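Local coordinates for protein tartronate semialdehyde reductase (Salmonella typhimurium, PDB 1VPD) that probably catalyses the NADH- or NADPH-dependent reduction of tartronate semialdehyde to D-glycerate, the last step of galactarate breakdown, at residues M16-P19 with M20-L24; K150-D153 with L154-M158; I238-H241 with I242-L245; A263-M266 with E267-A271. All coordinates share one frame; numbering follows the deposited sequence.

Contact 1: residues M16-P19 with M20-L24; sequences MGKP and MSKNL
A helix opening right after the glycine-rich turn of a Rossmann fold brings M16-P19 against M20-L24, a local contact in which the carbonyls at the start of the helix meet amides and side chains three or four residues on. M16 O takes the amide of M20 (M20 N to M16 O 3.2 Å), and the selenomethionine M20 lays its own chain beside the same oxygen, with M20 CG only 3.1 Å from M16 O. With CG beside its backbone N (chi1 -73°), M20 also keeps SE close, 3.3 Å from M16 O. K18 O is gripped twice: K22 N reaches it at 3.1 Å, while S21 OG gives it a shorter bond of 2.7 Å, meeting the oxygen at a C=O...O angle of 128°. A buried serine hydroxyl is thereby satisfied within its own helix. K18 and K22 run side by side, K18 CG 4.1 Å from K22 CE, and both ammonium groups form salt bridges with D43, a shared anion that would offset their like charges. M16 to N23 fall in the predicted NAD(+)-binding segment, and G17 fits the last glycine of a GxGxxG pattern. The helix leads from strand 7-11 towards strand 30-34; F10 of the former touches M20 and S21, V44 of helix 38-46 meets K18 and S21, and A132 and I133 of helix 128-134 cover P19.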
HETATM    1  N   MSE A  16      -5.478   5.157  -0.982  1.00 15.03           N
HETATM    2  CA  MSE A  16      -4.529   5.474   0.073  1.00 16.00           C
HETATM    3  C   MSE A  16      -4.015   6.919  -0.059  1.00 15.60           C
HETATM    4  O   MSE A  16      -3.971   7.667   0.919  1.00 15.48           O
HETATM    5  CB  MSE A  16      -3.366   4.473   0.024  0.54 16.43           C
HETATM    6  CG  MSE A  16      -3.821   2.992   0.066  0.54 17.87           C
HETATM    7 SE   MSE A  16      -4.658   2.515   1.775  0.48 23.36          SE
HETATM    8  CE  MSE A  16      -3.064   2.850   2.862  0.54 24.07           C
ATOM      9  N   GLY A  17      -3.619   7.301  -1.270  1.00 15.49           N
ATOM     10  CA  GLY A  17      -2.963   8.586  -1.493  1.00 15.74           C
ATOM     11  C   GLY A  17      -3.811   9.798  -1.126  1.00 16.12           C
ATOM     12  O   GLY A  17      -3.319  10.765  -0.553  1.00 15.81           O
ATOM     13  N   LYS A  18      -5.076   9.756  -1.493  1.00 16.52           N
ATOM     14  CA  LYS A  18      -5.952  10.905  -1.224  1.00 17.00           C
ATOM     15  C   LYS A  18      -6.028  11.250   0.269  1.00 16.86           C
ATOM     16  O   LYS A  18      -5.702  12.379   0.648  1.00 16.98           O
ATOM     17  CB  LYS A  18      -7.332  10.713  -1.842  1.00 17.50           C
ATOM     18  CG  LYS A  18      -8.234  11.931  -1.666  1.00 21.06           C
ATOM     19  CD  LYS A  18      -9.374  11.891  -2.641  1.00 24.89           C
ATOM     20  CE  LYS A  18     -10.526  11.132  -2.105  1.00 28.27           C
ATOM     21  NZ  LYS A  18     -11.737  11.403  -2.947  1.00 30.42           N
ATOM     22  N   PRO A  19      -6.433  10.319   1.145  1.00 16.44           N
ATOM     23  CA  PRO A  19      -6.452  10.640   2.580  1.00 16.41           C
ATOM     24  C   PRO A  19      -5.096  10.984   3.178  1.00 16.12           C
ATOM     25  O   PRO A  19      -5.037  11.800   4.112  1.00 17.35           O
ATOM     26  CB  PRO A  19      -7.070   9.394   3.233  1.00 16.35           C
ATOM     27  CG  PRO A  19      -6.919   8.310   2.210  1.00 16.93           C
ATOM     28  CD  PRO A  19      -6.994   8.981   0.868  1.00 16.51           C
HETATM   29  N   MSE A  20      -4.022  10.383   2.668  1.00 15.88           N
HETATM   30  CA  MSE A  20      -2.692  10.703   3.119  1.00 15.99           C
HETATM   31  C   MSE A  20      -2.358  12.180   2.823  1.00 16.61           C
HETATM   32  O   MSE A  20      -1.872  12.897   3.695  1.00 16.92           O
HETATM   33  CB  MSE A  20      -1.692   9.772   2.450  1.00 16.62           C
HETATM   34  CG  MSE A  20      -1.783   8.341   3.032  1.00 17.41           C
HETATM   35 SE   MSE A  20      -0.866   7.041   1.880  0.87 21.58          SE
HETATM   36  CE  MSE A  20       0.955   7.388   2.419  1.00 19.03           C
ATOM     37  N   SER A  21      -2.637  12.605   1.599  1.00 17.21           N
ATOM     38  CA  SER A  21      -2.395  13.994   1.199  1.00 17.74           C
ATOM     39  C   SER A  21      -3.206  14.955   2.071  1.00 18.66           C
ATOM     40  O   SER A  21      -2.696  16.020   2.455  1.00 18.58           O
ATOM     41  CB  SER A  21      -2.686  14.208  -0.293  1.00 17.65           C
ATOM     42  OG  SER A  21      -4.062  14.190  -0.607  1.00 18.04           O
ATOM     43  N   LYS A  22      -4.442  14.579   2.402  1.00 19.37           N
ATOM     44  CA  LYS A  22      -5.290  15.422   3.243  1.00 20.15           C
ATOM     45  C   LYS A  22      -4.739  15.532   4.664  1.00 20.10           C
ATOM     46  O   LYS A  22      -4.798  16.598   5.274  1.00 20.42           O
ATOM     47  CB  LYS A  22      -6.739  14.940   3.224  1.00 20.55           C
ATOM     48  CG  LYS A  22      -7.411  15.181   1.901  1.00 22.84           C
ATOM     49  CD  LYS A  22      -8.863  14.824   1.989  1.00 26.18           C
ATOM     50  CE  LYS A  22      -9.544  14.998   0.673  1.00 28.14           C
ATOM     51  NZ  LYS A  22     -10.886  14.369   0.684  1.00 30.88           N
ATOM     52  N   ASN A  23      -4.127  14.465   5.184  1.00 19.36           N
ATOM     53  CA  ASN A  23      -3.463  14.566   6.464  1.00 19.76           C
ATOM     54  C   ASN A  23      -2.254  15.498   6.456  1.00 19.89           C
ATOM     55  O   ASN A  23      -1.986  16.166   7.462  1.00 20.37           O
ATOM     56  CB  ASN A  23      -3.106  13.174   7.020  1.00 19.98           C
ATOM     57  CG  ASN A  23      -4.325  12.465   7.568  1.00 20.96           C
ATOM     58  OD1 ASN A  23      -5.245  13.130   8.079  1.00 22.10           O
ATOM     59  ND2 ASN A  23      -4.362  11.117   7.460  1.00 19.25           N
ATOM     60  N   LEU A  24      -1.533  15.565   5.340  1.00 19.68           N
ATOM     61  CA  LEU A  24      -0.411  16.493   5.222  1.00 19.89           C
ATOM     62  C   LEU A  24      -0.936  17.926   5.227  1.00 20.95           C
ATOM     63  O   LEU A  24      -0.342  18.793   5.867  1.00 21.87           O
ATOM     64  CB  LEU A  24       0.400  16.248   3.947  1.00 19.79           C
ATOM     65  CG  LEU A  24       1.261  14.975   3.892  1.00 19.10           C
ATOM     66  CD1 LEU A  24       2.062  14.945   2.599  1.00 18.98           C
ATOM     67  CD2 LEU A  24       2.170  14.822   5.098  1.00 19.53           C
TER

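Contact 2: residues K150-D153 with L154-M158; sequences KYYD and LMKAM
L154, Y152 and Y151 carry most of this contact within helix 145-156, and each aromatic ring has a different aliphatic neighbour further along. Y151 and L154 point the same way, Y151 CD1 lying 4.0 Å from L154 CD2; the CG of K150 sits over one face of the Y151 ring, towards its rim. Y152 runs alongside K156, whose CB rests over one face of the ring, 4.0 Å from Y152 CE2. The lysine then follows the ring outward: bent at chi2 (70°), its chain brings CD to 3.7 Å from Y152 OH before NZ turns off to bond the carbonyl of A159. Helix 145-156 is the crossover of a beta-alpha-beta unit between strands 137-142 and 161-166, and the buried side of this turn faces the other strands of the sheet: Y151 touches V64, V94 and I96, and L154 touches V64. Beneath the side chains, M155 N bonds Y151 O at 3.0 Å and K156 N bonds Y152 O at 2.8 Å. The 150-154 pair is instead joined through a water, which donates to K150 O and accepts from L154 N, 3.0 Å away. The selenomethionine M155 folds its CE back to 3.6 Å from Y151 O.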
ATOM      1  N   LYS A 150      15.815  13.678   7.774  1.00 21.83           N
ATOM      2  CA  LYS A 150      15.365  14.979   7.305  1.00 22.64           C
ATOM      3  C   LYS A 150      13.866  15.020   7.043  1.00 21.76           C
ATOM      4  O   LYS A 150      13.227  16.024   7.312  1.00 20.79           O
ATOM      5  CB  LYS A 150      16.129  15.388   6.055  1.00 23.79           C
ATOM      6  CG  LYS A 150      15.751  16.771   5.554  1.00 26.74           C
ATOM      7  CD  LYS A 150      16.705  17.245   4.492  1.00 30.51           C
ATOM      8  CE  LYS A 150      16.433  18.707   4.162  1.00 33.16           C
ATOM      9  NZ  LYS A 150      17.327  19.165   3.074  1.00 34.67           N
ATOM     10  N   TYR A 151      13.299  13.912   6.557  1.00 20.90           N
ATOM     11  CA  TYR A 151      11.890  13.864   6.196  1.00 20.44           C
ATOM     12  C   TYR A 151      11.042  13.004   7.123  1.00 19.90           C
ATOM     13  O   TYR A 151       9.877  12.751   6.832  1.00 19.73           O
ATOM     14  CB  TYR A 151      11.742  13.450   4.726  1.00 20.29           C
ATOM     15  CG  TYR A 151      12.287  14.526   3.821  1.00 21.84           C
ATOM     16  CD1 TYR A 151      11.599  15.714   3.665  1.00 24.18           C
ATOM     17  CD2 TYR A 151      13.508  14.381   3.184  1.00 24.22           C
ATOM     18  CE1 TYR A 151      12.095  16.738   2.867  1.00 25.45           C
ATOM     19  CE2 TYR A 151      14.018  15.407   2.373  1.00 26.02           C
ATOM     20  CZ  TYR A 151      13.291  16.573   2.224  1.00 26.37           C
ATOM     21  OH  TYR A 151      13.759  17.605   1.455  1.00 29.95           O
ATOM     22  N   TYR A 152      11.585  12.654   8.284  1.00 20.09           N
ATOM     23  CA  TYR A 152      10.838  11.900   9.283  1.00 19.99           C
ATOM     24  C   TYR A 152       9.536  12.600   9.651  1.00 20.07           C
ATOM     25  O   TYR A 152       8.492  11.986   9.657  1.00 19.34           O
ATOM     26  CB  TYR A 152      11.699  11.619  10.541  1.00 20.26           C
ATOM     27  CG  TYR A 152      10.924  10.932  11.644  1.00 20.36           C
ATOM     28  CD1 TYR A 152      10.850   9.543  11.708  1.00 20.77           C
ATOM     29  CD2 TYR A 152      10.213  11.667  12.587  1.00 21.85           C
ATOM     30  CE1 TYR A 152      10.119   8.911  12.709  1.00 20.95           C
ATOM     31  CE2 TYR A 152       9.475  11.046  13.575  1.00 22.72           C
ATOM     32  CZ  TYR A 152       9.433   9.661  13.634  1.00 22.51           C
ATOM     33  OH  TYR A 152       8.698   9.051  14.613  1.00 23.04           O
ATOM     34  N   ASP A 153       9.585  13.895   9.981  1.00 20.15           N
ATOM     35  CA  ASP A 153       8.383  14.597  10.398  1.00 19.93           C
ATOM     36  C   ASP A 153       7.333  14.631   9.308  1.00 18.77           C
ATOM     37  O   ASP A 153       6.159  14.504   9.588  1.00 18.86           O
ATOM     38  CB  ASP A 153       8.691  16.039  10.831  1.00 20.91           C
ATOM     39  CG  ASP A 153       9.460  16.115  12.145  1.00 23.67           C
ATOM     40  OD1 ASP A 153       9.476  15.152  12.946  1.00 24.15           O
ATOM     41  OD2 ASP A 153      10.093  17.146  12.467  1.00 26.23           O
ATOM     42  N   LEU A 154       7.755  14.815   8.063  1.00 17.91           N
ATOM     43  CA  LEU A 154       6.829  14.860   6.945  1.00 17.98           C
ATOM     44  C   LEU A 154       6.112  13.506   6.833  1.00 17.94           C
ATOM     45  O   LEU A 154       4.894  13.447   6.699  1.00 17.10           O
ATOM     46  CB  LEU A 154       7.588  15.132   5.646  1.00 17.86           C
ATOM     47  CG  LEU A 154       6.768  15.018   4.347  1.00 18.01           C
ATOM     48  CD1 LEU A 154       5.616  16.006   4.322  1.00 19.46           C
ATOM     49  CD2 LEU A 154       7.642  15.188   3.131  1.00 18.61           C
HETATM   50  N   MSE A 155       6.890  12.429   6.862  1.00 18.00           N
HETATM   51  CA  MSE A 155       6.292  11.082   6.769  1.00 18.00           C
HETATM   52  C   MSE A 155       5.401  10.790   7.980  1.00 18.03           C
HETATM   53  O   MSE A 155       4.310  10.203   7.856  1.00 17.96           O
HETATM   54  CB  MSE A 155       7.383  10.017   6.613  1.00 18.16           C
HETATM   55  CG  MSE A 155       8.080  10.063   5.267  1.00 18.48           C
HETATM   56 SE   MSE A 155       9.400   8.672   4.992  0.86 22.25          SE
HETATM   57  CE  MSE A 155      10.834   9.307   6.192  1.00 19.90           C
ATOM     58  N   LYS A 156       5.855  11.212   9.159  1.00 18.70           N
ATOM     59  CA  LYS A 156       5.131  10.961  10.410  1.00 18.62           C
ATOM     60  C   LYS A 156       3.783  11.673  10.462  1.00 18.63           C
ATOM     61  O   LYS A 156       2.880  11.231  11.157  1.00 18.42           O
ATOM     62  CB  LYS A 156       5.996  11.317  11.627  1.00 19.43           C
ATOM     63  CG  LYS A 156       5.380  10.984  12.971  1.00 20.33           C
ATOM     64  CD  LYS A 156       5.315   9.470  13.217  1.00 21.89           C
ATOM     65  CE  LYS A 156       4.761   9.153  14.613  1.00 22.98           C
ATOM     66  NZ  LYS A 156       3.347   9.630  14.772  1.00 23.89           N
ATOM     67  N   ALA A 157       3.628  12.767   9.718  1.00 18.55           N
ATOM     68  CA  ALA A 157       2.344  13.453   9.643  1.00 18.69           C
ATOM     69  C   ALA A 157       1.204  12.613   9.064  1.00 19.01           C
ATOM     70  O   ALA A 157       0.025  12.950   9.249  1.00 19.02           O
ATOM     71  CB  ALA A 157       2.488  14.764   8.855  1.00 19.61           C
HETATM   72  N   MSE A 158       1.544  11.510   8.383  1.00 18.22           N
HETATM   73  CA  MSE A 158       0.557  10.591   7.807  1.00 17.68           C
HETATM   74  C   MSE A 158       0.417   9.282   8.593  1.00 17.17           C
HETATM   75  O   MSE A 158      -0.398   8.422   8.218  1.00 17.42           O
HETATM   76  CB  MSE A 158       0.961  10.240   6.373  1.00 17.65           C
HETATM   77  CG  MSE A 158       0.855  11.410   5.400  1.00 18.03           C
HETATM   78 SE   MSE A 158       1.750  11.081   3.711  0.83 21.69          SE
HETATM   79  CE  MSE A 158       3.558  11.028   4.362  1.00 20.34           C
TER
HETATM   80  O   HOH W   1      10.327  16.374   7.678  1.00 22.96           O

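Contact 3: residues I238-H241 with I242-L245; sequences IDLH and IKDL
H241 meets L245 one turn further along helix 238-255, and the histidine can be followed outward atom by atom. Its CB lies 3.3 Å from the amide nitrogen of I242. An unusual first torsion (chi1 -146°) swings the imidazole along the helix, carrying CD2 to 3.8 Å from L245 CD2. NE2, at the tip, is 3.9 Å from the same L245 methyl and is hydrogen-bonded to the carbonyl of Q179 on helix 170-198; the rings of F236 and H282 also meet the imidazole. On another side of the helix I242 reaches back, its CG1 3.4 Å from I238 O and its CD1 4.0 Å from D239 OD1, an oxygen that is salt-bridged to R273. K243, a predicted NAD(+)-binding residue, bends at chi2 and chi3, which brings CE to 3.6 Å from L240 O and lets NZ bond D244 OD1 at 2.8 Å. The ammonium approaches from 37° out of the carboxylate plane and also bonds S100 O. D244 lies beside a bound tartaric acid and near K175, the predicted active-site residue. Its OD2 accepts from Q179 NE2, so both carboxylate oxygens are held and the group's rotation is fixed, tying helix 238-255 to helix 170-198 and, through K243, to S100 of the nucleotide-binding domain.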
ATOM      1  N   ILE A 238      -7.890  -7.160  -4.652  1.00 12.69           N
ATOM      2  CA  ILE A 238      -7.210  -8.441  -4.857  1.00 12.76           C
ATOM      3  C   ILE A 238      -6.133  -8.350  -5.960  1.00 12.75           C
ATOM      4  O   ILE A 238      -5.029  -8.873  -5.782  1.00 12.38           O
ATOM      5  CB  ILE A 238      -8.241  -9.551  -5.199  0.66 13.40           C
ATOM      6  CG1 ILE A 238      -9.028  -9.984  -3.954  0.66 13.98           C
ATOM      7  CG2 ILE A 238      -7.567 -10.742  -5.878  0.66 13.24           C
ATOM      8  CD1 ILE A 238      -8.258 -10.931  -3.026  0.66 15.35           C
ATOM      9  N   ASP A 239      -6.411  -7.641  -7.057  1.00 12.70           N
ATOM     10  CA  ASP A 239      -5.435  -7.529  -8.126  1.00 13.38           C
ATOM     11  C   ASP A 239      -4.112  -6.887  -7.686  1.00 13.20           C
ATOM     12  O   ASP A 239      -3.045  -7.276  -8.186  1.00 13.45           O
ATOM     13  CB  ASP A 239      -6.013  -6.831  -9.367  1.00 14.18           C
ATOM     14  CG  ASP A 239      -6.910  -7.729 -10.181  1.00 15.43           C
ATOM     15  OD1 ASP A 239      -6.815  -8.984 -10.070  1.00 14.92           O
ATOM     16  OD2 ASP A 239      -7.758  -7.256 -10.972  1.00 17.69           O
ATOM     17  N   LEU A 240      -4.183  -5.907  -6.787  1.00 12.41           N
ATOM     18  CA  LEU A 240      -2.983  -5.308  -6.213  1.00 12.87           C
ATOM     19  C   LEU A 240      -2.258  -6.257  -5.257  1.00 12.14           C
ATOM     20  O   LEU A 240      -1.034  -6.315  -5.265  1.00 10.90           O
ATOM     21  CB  LEU A 240      -3.288  -3.985  -5.514  1.00 13.32           C
ATOM     22  CG  LEU A 240      -3.770  -2.890  -6.459  1.00 15.66           C
ATOM     23  CD1 LEU A 240      -4.228  -1.687  -5.626  1.00 18.12           C
ATOM     24  CD2 LEU A 240      -2.679  -2.499  -7.432  1.00 17.32           C
ATOM     25  N   HIS A 241      -3.006  -7.022  -4.468  1.00 11.39           N
ATOM     26  CA  HIS A 241      -2.376  -7.971  -3.567  1.00 11.31           C
ATOM     27  C   HIS A 241      -1.693  -9.090  -4.360  1.00 11.43           C
ATOM     28  O   HIS A 241      -0.628  -9.547  -3.952  1.00 11.02           O
ATOM     29  CB  HIS A 241      -3.341  -8.514  -2.505  1.00 10.20           C
ATOM     30  CG  HIS A 241      -2.667  -8.789  -1.196  1.00 10.39           C
ATOM     31  ND1 HIS A 241      -3.313  -8.671   0.013  1.00 11.25           N
ATOM     32  CD2 HIS A 241      -1.399  -9.185  -0.912  1.00 11.43           C
ATOM     33  CE1 HIS A 241      -2.467  -8.972   0.991  1.00 12.41           C
ATOM     34  NE2 HIS A 241      -1.299  -9.293   0.456  1.00 10.40           N
ATOM     35  N   ILE A 242      -2.256  -9.476  -5.507  1.00 11.52           N
ATOM     36  CA  ILE A 242      -1.615 -10.427  -6.405  1.00 11.43           C
ATOM     37  C   ILE A 242      -0.235  -9.921  -6.831  1.00 11.94           C
ATOM     38  O   ILE A 242       0.740 -10.671  -6.810  1.00 11.95           O
ATOM     39  CB  ILE A 242      -2.508 -10.739  -7.652  1.00 11.14           C
ATOM     40  CG1 ILE A 242      -3.666 -11.655  -7.236  1.00 10.91           C
ATOM     41  CG2 ILE A 242      -1.680 -11.383  -8.762  1.00 11.78           C
ATOM     42  CD1 ILE A 242      -4.759 -11.856  -8.286  1.00 11.85           C
ATOM     43  N   LYS A 243      -0.156  -8.654  -7.217  1.00 12.16           N
ATOM     44  CA  LYS A 243       1.123  -8.039  -7.602  1.00 12.32           C
ATOM     45  C   LYS A 243       2.128  -8.086  -6.450  1.00 11.84           C
ATOM     46  O   LYS A 243       3.300  -8.434  -6.665  1.00 11.87           O
ATOM     47  CB  LYS A 243       0.885  -6.615  -8.116  1.00 12.91           C
ATOM     48  CG  LYS A 243       2.112  -5.731  -8.293  1.00 13.21           C
ATOM     49  CD  LYS A 243       2.471  -4.933  -7.050  1.00 13.21           C
ATOM     50  CE  LYS A 243       1.354  -3.997  -6.571  1.00 13.24           C
ATOM     51  NZ  LYS A 243       1.776  -3.133  -5.401  1.00 11.08           N
ATOM     52  N   ASP A 244       1.667  -7.784  -5.236  1.00 11.21           N
ATOM     53  CA  ASP A 244       2.553  -7.844  -4.070  1.00 11.04           C
ATOM     54  C   ASP A 244       3.025  -9.280  -3.814  1.00 11.13           C
ATOM     55  O   ASP A 244       4.197  -9.492  -3.521  1.00 11.41           O
ATOM     56  CB  ASP A 244       1.890  -7.310  -2.807  1.00 10.85           C
ATOM     57  CG  ASP A 244       1.714  -5.807  -2.813  1.00 11.55           C
ATOM     58  OD1 ASP A 244       2.453  -5.083  -3.543  1.00 12.62           O
ATOM     59  OD2 ASP A 244       0.824  -5.290  -2.110  1.00 11.36           O
ATOM     60  N   LEU A 245       2.130 -10.263  -3.886  1.00 10.84           N
ATOM     61  CA  LEU A 245       2.564 -11.643  -3.680  1.00 11.27           C
ATOM     62  C   LEU A 245       3.497 -12.129  -4.790  1.00 10.80           C
ATOM     63  O   LEU A 245       4.422 -12.901  -4.512  1.00 10.49           O
ATOM     64  CB  LEU A 245       1.397 -12.620  -3.489  1.00 10.82           C
ATOM     65  CG  LEU A 245       0.461 -12.356  -2.308  1.00 10.56           C
ATOM     66  CD1 LEU A 245      -0.386 -13.610  -2.079  1.00 11.43           C
ATOM     67  CD2 LEU A 245       1.211 -11.950  -1.023  1.00 10.18           C
TER

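Contact 4: residues A263-M266 with E267-A271; sequences AAVM and EMMQA
M266 and Q270 lie side by side, with the selenium M266 SE 3.6 Å from Q270 NE2. M266 sets its CG opposite the backbone N (chi1 167°) and then bends twice, which brings the selenium alongside the amide group. One residue earlier, V265 contributes both methyls: CG1 meets the tip of M269, 4.1 Å from M269 CE, and CG2 lies 4.2 Å from M268 SE, so the valine is flanked by two selenomethionines. Both of those chains run extended beyond CG. With CG beside its backbone N (chi1 -63°), E267 lays CG 3.6 Å from A263 O; a bend at chi2 then turns the carboxylate towards a water that donates to both A263 O and E267 OE2, the latter at 2.7 Å. Backbone bonds hold these positions one turn apart, among them M269 N to V265 O and Q270 N to M266 O, each 2.9 Å, whereas E267 N to A263 O is weak. Further out, M269 reaches H241 and I242 of helix 238-255 and A183 of helix 170-198, V265 packs on L184 and A187, and M268 lies against Y288 and Y289 of helix 285-293. A helix packed in this way among three others belongs to the all-helical C-terminal domain characteristic of the 3-hydroxyisobutyrate dehydrogenase-related enzymes.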
ATOM      1  N   ALA A 263       2.659 -19.045  -1.542  1.00  9.94           N
ATOM      2  CA  ALA A 263       2.456 -19.705  -2.836  1.00 10.06           C
ATOM      3  C   ALA A 263       1.036 -20.264  -2.938  1.00 10.26           C
ATOM      4  O   ALA A 263       0.376 -20.120  -3.981  1.00 10.50           O
ATOM      5  CB  ALA A 263       3.478 -20.769  -3.070  1.00 10.25           C
ATOM      6  N   ALA A 264       0.541 -20.862  -1.859  1.00 10.46           N
ATOM      7  CA  ALA A 264      -0.835 -21.378  -1.839  1.00 10.54           C
ATOM      8  C   ALA A 264      -1.864 -20.268  -1.943  1.00 10.37           C
ATOM      9  O   ALA A 264      -2.809 -20.373  -2.746  1.00 10.22           O
ATOM     10  CB  ALA A 264      -1.095 -22.217  -0.601  1.00 11.16           C
ATOM     11  N   VAL A 265      -1.707 -19.208  -1.162  1.00 10.29           N
ATOM     12  CA  VAL A 265      -2.700 -18.119  -1.203  1.00 10.83           C
ATOM     13  C   VAL A 265      -2.676 -17.384  -2.551  1.00 10.73           C
ATOM     14  O   VAL A 265      -3.723 -16.964  -3.047  1.00 10.53           O
ATOM     15  CB  VAL A 265      -2.555 -17.193   0.006  1.00 10.62           C
ATOM     16  CG1 VAL A 265      -3.442 -15.973  -0.132  1.00 11.94           C
ATOM     17  CG2 VAL A 265      -2.887 -17.970   1.262  1.00 11.18           C
HETATM   18  N   MSE A 266      -1.514 -17.309  -3.183  1.00 10.47           N
HETATM   19  CA  MSE A 266      -1.424 -16.794  -4.544  1.00 10.39           C
HETATM   20  C   MSE A 266      -2.336 -17.550  -5.508  1.00 10.15           C
HETATM   21  O   MSE A 266      -3.053 -16.909  -6.291  1.00 10.21           O
HETATM   22  CB  MSE A 266       0.011 -16.791  -5.067  1.00 10.25           C
HETATM   23  CG  MSE A 266       0.141 -16.563  -6.560  1.00 11.40           C
HETATM   24 SE   MSE A 266      -0.519 -14.780  -7.092  0.86 15.86          SE
HETATM   25  CE  MSE A 266       1.183 -14.026  -7.643  1.00 16.47           C
ATOM     26  N   GLU A 267      -2.356 -18.876  -5.430  1.00 10.13           N
ATOM     27  CA  GLU A 267      -3.215 -19.654  -6.314  1.00 10.49           C
ATOM     28  C   GLU A 267      -4.683 -19.407  -5.988  1.00 10.67           C
ATOM     29  O   GLU A 267      -5.515 -19.397  -6.904  1.00 11.04           O
ATOM     30  CB  GLU A 267      -2.865 -21.141  -6.275  1.00 11.09           C
ATOM     31  CG  GLU A 267      -1.431 -21.439  -6.768  1.00 11.44           C
ATOM     32  CD  GLU A 267      -1.108 -20.826  -8.117  1.00 12.38           C
ATOM     33  OE1 GLU A 267      -1.895 -21.062  -9.070  1.00 10.70           O
ATOM     34  OE2 GLU A 267      -0.063 -20.116  -8.223  1.00 12.30           O
HETATM   35  N   MSE A 268      -5.010 -19.218  -4.714  1.00 10.62           N
HETATM   36  CA  MSE A 268      -6.372 -18.838  -4.326  1.00 10.35           C
HETATM   37  C   MSE A 268      -6.767 -17.498  -4.965  1.00 10.71           C
HETATM   38  O   MSE A 268      -7.903 -17.346  -5.484  1.00 11.33           O
HETATM   39  CB  MSE A 268      -6.524 -18.719  -2.799  1.00 11.29           C
HETATM   40  CG  MSE A 268      -6.204 -19.996  -2.047  1.00 11.47           C
HETATM   41 SE   MSE A 268      -6.463 -19.713  -0.145  0.85 15.85          SE
HETATM   42  CE  MSE A 268      -5.541 -21.339   0.410  1.00 14.77           C
HETATM   43  N   MSE A 269      -5.859 -16.530  -4.912  1.00 10.28           N
HETATM   44  CA  MSE A 269      -6.108 -15.236  -5.526  1.00 10.46           C
HETATM   45  C   MSE A 269      -6.231 -15.333  -7.049  1.00 11.10           C
HETATM   46  O   MSE A 269      -7.066 -14.624  -7.640  1.00 11.71           O
HETATM   47  CB  MSE A 269      -5.039 -14.221  -5.110  1.00 11.24           C
HETATM   48  CG  MSE A 269      -5.096 -13.840  -3.643  1.00 11.49           C
HETATM   49 SE   MSE A 269      -3.962 -12.309  -3.351  0.87 18.61          SE
HETATM   50  CE  MSE A 269      -4.265 -12.162  -1.419  1.00 14.02           C
ATOM     51  N   GLN A 270      -5.477 -16.241  -7.687  1.00 10.52           N
ATOM     52  CA  GLN A 270      -5.670 -16.486  -9.134  1.00 10.80           C
ATOM     53  C   GLN A 270      -7.094 -16.990  -9.421  1.00 11.17           C
ATOM     54  O   GLN A 270      -7.746 -16.547 -10.381  1.00 11.42           O
ATOM     55  CB  GLN A 270      -4.605 -17.439  -9.700  1.00 10.80           C
ATOM     56  CG  GLN A 270      -3.208 -16.850  -9.667  1.00 10.62           C
ATOM     57  CD  GLN A 270      -2.996 -15.734 -10.689  1.00 12.31           C
ATOM     58  OE1 GLN A 270      -3.661 -15.704 -11.745  1.00 15.16           O
ATOM     59  NE2 GLN A 270      -2.089 -14.803 -10.377  1.00 12.51           N
ATOM     60  N   ALA A 271      -7.588 -17.898  -8.583  1.00 11.12           N
ATOM     61  CA  ALA A 271      -8.949 -18.383  -8.729  1.00 11.36           C
ATOM     62  C   ALA A 271      -9.966 -17.245  -8.565  1.00 11.93           C
ATOM     63  O   ALA A 271     -10.932 -17.159  -9.348  1.00 11.47           O
ATOM     64  CB  ALA A 271      -9.228 -19.519  -7.740  1.00 11.31           C
TER
HETATM   65  O   HOH W   2       1.854 -19.619  -6.368  1.00 10.23           O

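How the contacts relate
The four helical contacts form two touching pairs, one in each domain. Contacts 1 and 2, with centres 13 Å apart, meet where L24 CD2 lies 3.7 Å from M158 CG, joining two crossover helices of the nucleotide-binding domain. Contacts 3 and 4, centres 10 Å apart, share an interface of consecutive helices in which I242 CG1 comes 3.6 Å from M269 CB. Between the pairs lies the probable active site: a tartaric acid molecule, probably from the crystallisation liquor but perhaps marking the pocket, is about 4 Å from the side chains of D244 and, in the conformer described, M16. The side chain of K175, the predicted active-site residue, is about 7 Å from that of M16 and 5 Å from that of D244.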